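Local coordinates for SusD homolog (Bacteroides thetaiotaomicron VPI-5482, PDB 3FDH), which probably binds sugars at the bacterial outer surface for uptake, as a member of the SusD/RagB family, at residues N57-A62 / A259-S264; E50-V55 / G318-V323. All coordinates share one frame; numbering follows the deposited sequence. Where two conformers were deposited one is given.

Interaction 1: residues N57-A62 / A259-S264; sequences NQLYYA and AGFGAS
L59 reaches from the first turn of helix 57-63 toward G260 and the ring of F261, which starts strand 261-263. The backbones come within 6.5 Å of each other, measured from L59 CA to G260 CA. CG of L59 is anti to the backbone N (chi1 -157°), beside the carbonyl carbon, and in the conformer given CD2 faces G260 and F261. In that conformer L59 CD2 lies 3.6 Å from G260 O. L59 was deposited in two conformers, so this spacing is not certain. G260 has no side chain, and the leucine methyl sits against its backbone carbonyl. Just before it, A259 has positive phi and leaves helix 250-258, so the chain turns here from helix to strand.

The CB of F261 starts away from the helix. Its ring then swings back, because CG lies beside the backbone N and anti to the carbonyl carbon (chi1 -71°). L59 CD2 approaches the CD1-CE1 side of that ring obliquely. The modelled spacing there is too short for two carbons, so the exact fit is doubtful. Other rings and side chains complete the apolar surroundings. F251 and F254 of helix 250-258 meet the ring of F261, and T43 of helix 40-48 touches both L59 and F261.

No hydrogen bond joins the two segments. The backbone bonds of G260 and G262 go to V55 and V53. L59 is buried against the F261 ring and the backbone of G260, just before and at the start of the strand. The contact is apolar and gives no directional bond, so it rests on fit and on burial from water.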
ATOM      1  N   ASN A  57      11.332  15.686 -12.020  1.00 29.65           N
ATOM      2  CA  ASN A  57      12.416  14.740 -12.100  1.00 29.53           C
ATOM      3  C   ASN A  57      11.940  13.325 -12.398  1.00 29.65           C
ATOM      4  O   ASN A  57      11.087  13.112 -13.254  1.00 28.11           O
ATOM      5  CB  ASN A  57      13.198  14.795 -10.779  1.00 28.81           C
ATOM      6  CG  ASN A  57      14.678  14.379 -10.917  1.00 39.17           C
ATOM      7  OD1 ASN A  57      15.046  13.545 -11.741  1.00 48.48           O
ATOM      8  ND2 ASN A  57      15.519  14.959 -10.082  1.00 42.65           N
ATOM      9  N   GLN A  58      12.492  12.351 -11.693  1.00 29.28           N
ATOM     10  CA  GLN A  58      12.127  10.964 -11.982  1.00 30.15           C
ATOM     11  C   GLN A  58      10.633  10.674 -12.012  1.00 29.44           C
ATOM     12  O   GLN A  58      10.149   9.998 -12.926  1.00 30.29           O
ATOM     13  CB  GLN A  58      12.824   9.972 -11.052  1.00 31.55           C
ATOM     14  CG  GLN A  58      14.283   9.830 -11.414  1.00 37.04           C
ATOM     15  CD  GLN A  58      15.030   8.805 -10.547  1.00 49.65           C
ATOM     16  OE1 GLN A  58      15.846   9.205  -9.697  1.00 56.10           O
ATOM     17  NE2 GLN A  58      14.738   7.481 -10.733  1.00 40.27           N
ATOM     18  N   LEU A  59       9.919  11.168 -11.026  1.00 29.04           N
ATOM     19  CA  LEU A  59       8.470  10.918 -10.935  0.50 29.39           C
ATOM     20  C   LEU A  59       7.728  11.614 -12.095  1.00 30.55           C
ATOM     21  O   LEU A  59       6.647  11.178 -12.499  1.00 30.84           O
ATOM     22  CB  LEU A  59       7.914  11.311  -9.560  0.50 29.08           C
ATOM     23  CG  LEU A  59       6.607  10.632  -9.150  0.50 25.19           C
ATOM     24  CD1 LEU A  59       6.770   9.105  -9.104  0.50 25.64           C
ATOM     25  CD2 LEU A  59       6.155  11.173  -7.809  0.50 28.40           C
ATOM     26  N   TYR A  60       8.334  12.661 -12.630  1.00 28.25           N
ATOM     27  CA  TYR A  60       7.740  13.372 -13.784  1.00 26.69           C
ATOM     28  C   TYR A  60       7.787  12.436 -14.979  1.00 27.87           C
ATOM     29  O   TYR A  60       6.780  12.260 -15.696  1.00 27.39           O
ATOM     30  CB  TYR A  60       8.452  14.688 -14.114  1.00 27.79           C
ATOM     31  CG  TYR A  60       8.080  15.194 -15.493  1.00 26.90           C
ATOM     32  CD1 TYR A  60       6.896  15.875 -15.707  1.00 27.45           C
ATOM     33  CD2 TYR A  60       8.879  14.926 -16.583  1.00 30.95           C
ATOM     34  CE1 TYR A  60       6.528  16.310 -16.976  1.00 26.91           C
ATOM     35  CE2 TYR A  60       8.527  15.357 -17.857  1.00 29.09           C
ATOM     36  CZ  TYR A  60       7.332  16.017 -18.042  1.00 27.67           C
ATOM     37  OH  TYR A  60       6.969  16.430 -19.286  1.00 30.06           O
ATOM     38  N   TYR A  61       8.935  11.789 -15.125  1.00 26.61           N
ATOM     39  CA  TYR A  61       9.187  10.853 -16.264  1.00 28.74           C
ATOM     40  C   TYR A  61       8.350   9.574 -16.144  1.00 28.80           C
ATOM     41  O   TYR A  61       7.955   8.936 -17.135  1.00 25.87           O
ATOM     42  CB  TYR A  61      10.685  10.608 -16.507  1.00 29.66           C
ATOM     43  CG  TYR A  61      11.316  11.912 -17.011  1.00 28.65           C
ATOM     44  CD1 TYR A  61      10.992  12.410 -18.266  1.00 28.44           C
ATOM     45  CD2 TYR A  61      12.131  12.670 -16.201  1.00 28.96           C
ATOM     46  CE1 TYR A  61      11.499  13.633 -18.723  1.00 32.14           C
ATOM     47  CE2 TYR A  61      12.642  13.893 -16.633  1.00 27.27           C
ATOM     48  CZ  TYR A  61      12.315  14.376 -17.889  1.00 29.39           C
ATOM     49  OH  TYR A  61      12.842  15.586 -18.302  1.00 29.79           O
ATOM     50  N   ALA A  62       8.031   9.246 -14.914  1.00 28.20           N
ATOM     51  CA  ALA A  62       7.128   8.113 -14.629  1.00 28.64           C
ATOM     52  C   ALA A  62       5.713   8.539 -15.034  1.00 28.40           C
ATOM     53  O   ALA A  62       4.966   7.812 -15.681  1.00 27.79           O
ATOM     54  CB  ALA A  62       7.173   7.694 -13.136  1.00 27.88           C
ATOM     55  N   ALA A 259       9.848  17.321  -3.589  1.00 29.81           N
ATOM     56  CA  ALA A 259       8.731  18.196  -3.938  1.00 30.15           C
ATOM     57  C   ALA A 259       8.137  17.722  -5.264  1.00 29.96           C
ATOM     58  O   ALA A 259       7.750  18.507  -6.111  1.00 30.67           O
ATOM     59  CB  ALA A 259       9.200  19.661  -4.039  1.00 29.62           C
ATOM     60  N   GLY A 260       8.003  16.412  -5.403  1.00 29.60           N
ATOM     61  CA  GLY A 260       7.678  15.811  -6.695  1.00 28.98           C
ATOM     62  C   GLY A 260       6.288  15.390  -7.050  1.00 29.55           C
ATOM     63  O   GLY A 260       6.070  14.793  -8.100  1.00 28.91           O
ATOM     64  N   PHE A 261       5.363  15.712  -6.174  1.00 28.05           N
ATOM     65  CA  PHE A 261       3.929  15.437  -6.363  1.00 29.74           C
ATOM     66  C   PHE A 261       3.104  16.713  -6.504  1.00 29.56           C
ATOM     67  O   PHE A 261       3.381  17.738  -5.907  1.00 31.67           O
ATOM     68  CB  PHE A 261       3.309  14.732  -5.158  1.00 28.83           C
ATOM     69  CG  PHE A 261       3.719  13.294  -4.960  1.00 29.79           C
ATOM     70  CD1 PHE A 261       3.745  12.396  -5.993  1.00 38.69           C
ATOM     71  CD2 PHE A 261       3.975  12.843  -3.684  1.00 38.05           C
ATOM     72  CE1 PHE A 261       4.069  11.083  -5.754  1.00 40.25           C
ATOM     73  CE2 PHE A 261       4.278  11.535  -3.440  1.00 39.56           C
ATOM     74  CZ  PHE A 261       4.323  10.658  -4.466  1.00 33.72           C
ATOM     75  N   GLY A 262       2.082  16.579  -7.327  1.00 30.13           N
ATOM     76  CA  GLY A 262       1.058  17.574  -7.584  1.00 27.82           C
ATOM     77  C   GLY A 262      -0.322  16.940  -7.404  1.00 27.33           C
ATOM     78  O   GLY A 262      -0.512  15.744  -7.552  1.00 28.91           O
ATOM     79  N   ALA A 263      -1.274  17.761  -6.996  1.00 26.73           N
ATOM     80  CA  ALA A 263      -2.644  17.303  -6.748  1.00 28.21           C
ATOM     81  C   ALA A 263      -3.219  16.666  -8.022  1.00 29.70           C
ATOM     82  O   ALA A 263      -3.143  17.238  -9.105  1.00 30.33           O
ATOM     83  CB  ALA A 263      -3.503  18.491  -6.323  1.00 26.54           C
ATOM     84  N   SER A 264      -3.819  15.490  -7.857  1.00 28.81           N
ATOM     85  CA  SER A 264      -4.427  14.741  -8.952  1.00 28.68           C
ATOM     86  C   SER A 264      -5.779  15.252  -9.393  1.00 29.94           C
ATOM     87  O   SER A 264      -6.731  15.289  -8.601  1.00 28.88           O
ATOM     88  CB  SER A 264      -4.587  13.270  -8.550  1.00 29.63           C
ATOM     89  OG  SER A 264      -5.258  12.535  -9.562  1.00 28.16           O
TER

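Interaction 2: residues E50-V55 / G318-V323; sequences EYEVGV and GISAFV
E52 and S320 meet through one direct hydrogen bond between buried side chains. S320 OG donates to E52 OE2 over 2.7 Å. The hydroxyl comes in on the syn side of the carboxylate oxygen, 23° out of the carboxylate plane. The E52 chain is bent: CG lies beside the backbone N (chi1 -53°) and the chain folds again at chi2 (-67°), which brings the carboxylate round to the serine. The same OE2 accepts a second bond from W425 NE1.

A water adds an indirect link. It donates to E52 OE1 at 2.6 Å and accepts from S320 N at 3.0 Å. One carboxylate thus takes the hydroxyl of S320 directly and its backbone N-H through the water, and its two oxygens share the work. Replacing E52 by an alanine is likely to leave S320 OG and W425 NE1 without their common acceptor, and the water without its partner on this side.

The backbone around E52 leads from a helix end into a strand. E50, at positive phi, takes part in the Schellman motif that closes helix 40-48, with Y51 N bonded to S46 O. Strand 52-54 comes soon after and pairs antiparallel with strand 261-263. Strand 319-320 belongs to a different two-stranded sheet, with strand 283-284, and runs into a 3-10 turn from A321.

Apolar and aromatic groups surround the polar pair. F251 and F261 touch E52. F322 meets W425 edge-to-face, and the Y51 ring meets the same indole. V323 rests on F261.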
ATOM      1  N   GLU A  50      -3.047   7.230  -9.957  1.00 28.58           N
ATOM      2  CA  GLU A  50      -3.519   8.609  -9.955  1.00 26.93           C
ATOM      3  C   GLU A  50      -4.034   9.206  -8.670  1.00 28.32           C
ATOM      4  O   GLU A  50      -4.931  10.060  -8.662  1.00 28.04           O
ATOM      5  CB  GLU A  50      -4.494   8.822 -11.122  1.00 26.84           C
ATOM      6  CG  GLU A  50      -3.858   8.530 -12.503  1.00 26.81           C
ATOM      7  CD  GLU A  50      -4.751   8.818 -13.685  1.00 29.92           C
ATOM      8  OE1 GLU A  50      -5.854   9.365 -13.529  1.00 31.46           O
ATOM      9  OE2 GLU A  50      -4.344   8.450 -14.805  1.00 28.57           O
ATOM     10  N   TYR A  51      -3.405   8.789  -7.583  1.00 28.20           N
ATOM     11  CA  TYR A  51      -3.636   9.433  -6.258  1.00 26.24           C
ATOM     12  C   TYR A  51      -2.907  10.790  -6.202  1.00 25.94           C
ATOM     13  O   TYR A  51      -3.276  11.746  -5.470  1.00 30.47           O
ATOM     14  CB  TYR A  51      -3.044   8.573  -5.173  1.00 25.73           C
ATOM     15  CG  TYR A  51      -3.912   7.449  -4.673  1.00 28.81           C
ATOM     16  CD1 TYR A  51      -5.315   7.487  -4.821  1.00 25.59           C
ATOM     17  CD2 TYR A  51      -3.348   6.376  -3.968  1.00 28.68           C
ATOM     18  CE1 TYR A  51      -6.120   6.470  -4.297  1.00 29.04           C
ATOM     19  CE2 TYR A  51      -4.132   5.369  -3.450  1.00 28.28           C
ATOM     20  CZ  TYR A  51      -5.508   5.420  -3.573  1.00 25.01           C
ATOM     21  OH  TYR A  51      -6.259   4.384  -3.047  1.00 25.79           O
ATOM     22  N   GLU A  52      -1.834  10.816  -6.979  1.00 28.50           N
ATOM     23  CA  GLU A  52      -0.933  11.955  -7.142  1.00 26.99           C
ATOM     24  C   GLU A  52      -0.410  12.015  -8.525  1.00 28.18           C
ATOM     25  O   GLU A  52      -0.442  11.016  -9.258  1.00 27.25           O
ATOM     26  CB  GLU A  52       0.259  11.906  -6.150  1.00 29.17           C
ATOM     27  CG  GLU A  52      -0.105  11.749  -4.661  1.00 28.74           C
ATOM     28  CD  GLU A  52      -0.826  12.899  -4.000  1.00 32.82           C
ATOM     29  OE1 GLU A  52      -0.829  14.027  -4.544  1.00 33.92           O
ATOM     30  OE2 GLU A  52      -1.347  12.677  -2.870  1.00 29.88           O
ATOM     31  N   VAL A  53       0.143  13.181  -8.835  1.00 28.63           N
ATOM     32  CA  VAL A  53       0.779  13.419 -10.132  1.00 28.39           C
ATOM     33  C   VAL A  53       2.253  13.675  -9.942  1.00 28.47           C
ATOM     34  O   VAL A  53       2.678  14.470  -9.109  1.00 28.05           O
ATOM     35  CB  VAL A  53       0.118  14.602 -10.898  1.00 29.18           C
ATOM     36  CG1 VAL A  53       0.738  14.776 -12.276  1.00 25.77           C
ATOM     37  CG2 VAL A  53      -1.391  14.368 -11.038  1.00 29.93           C
ATOM     38  N   GLY A  54       3.075  12.932 -10.673  1.00 27.60           N
ATOM     39  CA  GLY A  54       4.512  13.178 -10.638  1.00 28.08           C
ATOM     40  C   GLY A  54       4.780  14.421 -11.469  1.00 27.51           C
ATOM     41  O   GLY A  54       4.467  14.456 -12.659  1.00 28.27           O
ATOM     42  N   VAL A  55       5.392  15.420 -10.843  1.00 27.37           N
ATOM     43  CA  VAL A  55       5.561  16.757 -11.467  1.00 29.20           C
ATOM     44  C   VAL A  55       7.030  17.186 -11.666  1.00 28.31           C
ATOM     45  O   VAL A  55       7.327  18.152 -12.358  1.00 27.79           O
ATOM     46  CB  VAL A  55       4.750  17.866 -10.679  1.00 30.01           C
ATOM     47  CG1 VAL A  55       3.194  17.632 -10.789  1.00 29.48           C
ATOM     48  CG2 VAL A  55       5.224  17.989  -9.198  1.00 32.22           C
ATOM     49  N   GLY A 318      -0.595  22.712  -7.105  1.00 27.27           N
ATOM     50  CA  GLY A 318      -1.107  22.488  -5.770  1.00 28.28           C
ATOM     51  C   GLY A 318      -0.827  21.061  -5.377  1.00 29.64           C
ATOM     52  O   GLY A 318      -0.286  20.275  -6.161  1.00 30.45           O
ATOM     53  N   ILE A 319      -1.233  20.719  -4.163  1.00 29.18           N
ATOM     54  CA  ILE A 319      -0.884  19.435  -3.601  1.00 29.31           C
ATOM     55  C   ILE A 319      -1.970  18.842  -2.736  1.00 28.00           C
ATOM     56  O   ILE A 319      -2.885  19.519  -2.355  1.00 29.18           O
ATOM     57  CB  ILE A 319       0.370  19.579  -2.674  1.00 28.48           C
ATOM     58  CG1 ILE A 319       0.124  20.679  -1.631  1.00 28.49           C
ATOM     59  CG2 ILE A 319       1.674  19.822  -3.514  1.00 25.13           C
ATOM     60  CD1 ILE A 319       1.130  20.813  -0.497  1.00 27.17           C
ATOM     61  N   SER A 320      -1.845  17.535  -2.468  1.00 28.43           N
ATOM     62  CA  SER A 320      -2.686  16.915  -1.455  1.00 28.77           C
ATOM     63  C   SER A 320      -2.121  17.319  -0.079  1.00 28.39           C
ATOM     64  O   SER A 320      -0.917  17.510   0.083  1.00 28.38           O
ATOM     65  CB  SER A 320      -2.744  15.389  -1.576  1.00 30.03           C
ATOM     66  OG  SER A 320      -1.514  14.771  -1.207  1.00 31.41           O
ATOM     67  N   ALA A 321      -2.997  17.412   0.909  1.00 27.39           N
ATOM     68  CA  ALA A 321      -2.608  17.755   2.289  1.00 28.12           C
ATOM     69  C   ALA A 321      -1.612  16.722   2.848  1.00 29.02           C
ATOM     70  O   ALA A 321      -0.752  16.995   3.701  1.00 28.94           O
ATOM     71  CB  ALA A 321      -3.870  17.828   3.184  1.00 27.34           C
ATOM     72  N   PHE A 322      -1.726  15.542   2.269  1.00 28.44           N
ATOM     73  CA  PHE A 322      -1.004  14.342   2.723  1.00 29.64           C
ATOM     74  C   PHE A 322       0.531  14.427   2.636  1.00 30.52           C
ATOM     75  O   PHE A 322       1.247  13.778   3.400  1.00 28.13           O
ATOM     76  CB  PHE A 322      -1.495  13.102   1.978  1.00 30.00           C
ATOM     77  CG  PHE A 322      -2.945  12.807   2.220  1.00 28.50           C
ATOM     78  CD1 PHE A 322      -3.382  12.455   3.487  1.00 27.82           C
ATOM     79  CD2 PHE A 322      -3.874  12.973   1.195  1.00 30.13           C
ATOM     80  CE1 PHE A 322      -4.709  12.203   3.708  1.00 25.60           C
ATOM     81  CE2 PHE A 322      -5.195  12.744   1.404  1.00 29.22           C
ATOM     82  CZ  PHE A 322      -5.630  12.359   2.678  1.00 19.76           C
ATOM     83  N   VAL A 323       1.018  15.268   1.731  1.00 29.53           N
ATOM     84  CA  VAL A 323       2.458  15.400   1.548  1.00 28.32           C
ATOM     85  C   VAL A 323       3.116  16.072   2.771  1.00 28.48           C
ATOM     86  O   VAL A 323       4.325  16.020   2.932  1.00 28.64           O
ATOM     87  CB  VAL A 323       2.827  16.126   0.212  1.00 26.05           C
ATOM     88  CG1 VAL A 323       2.179  15.405  -1.049  1.00 26.78           C
ATOM     89  CG2 VAL A 323       2.496  17.638   0.273  1.00 24.79           C
TER
HETATM   90  O   HOH W   1       0.325  16.355  -4.085  1.00 21.03           O

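The centres of interactions 1 and 2 are about 8 Å apart, on the same side of the chain's centre. In sequence the segments run 50-55, 57-62, 259-264, 318-323, so interaction 1 lies within the span that interaction 2 closes. Strand 52-54 leads into helix 57-63 and shares a two-stranded sheet with strand 261-263, which ties the two contacts together. S264 OG lies 2.7 Å from E50 O, a probable hydrogen bond that adds a further tie. In this largely helical protein, strand pairing joins the early segment to 261-263, and the carboxylate of E52 joins it to 318-323.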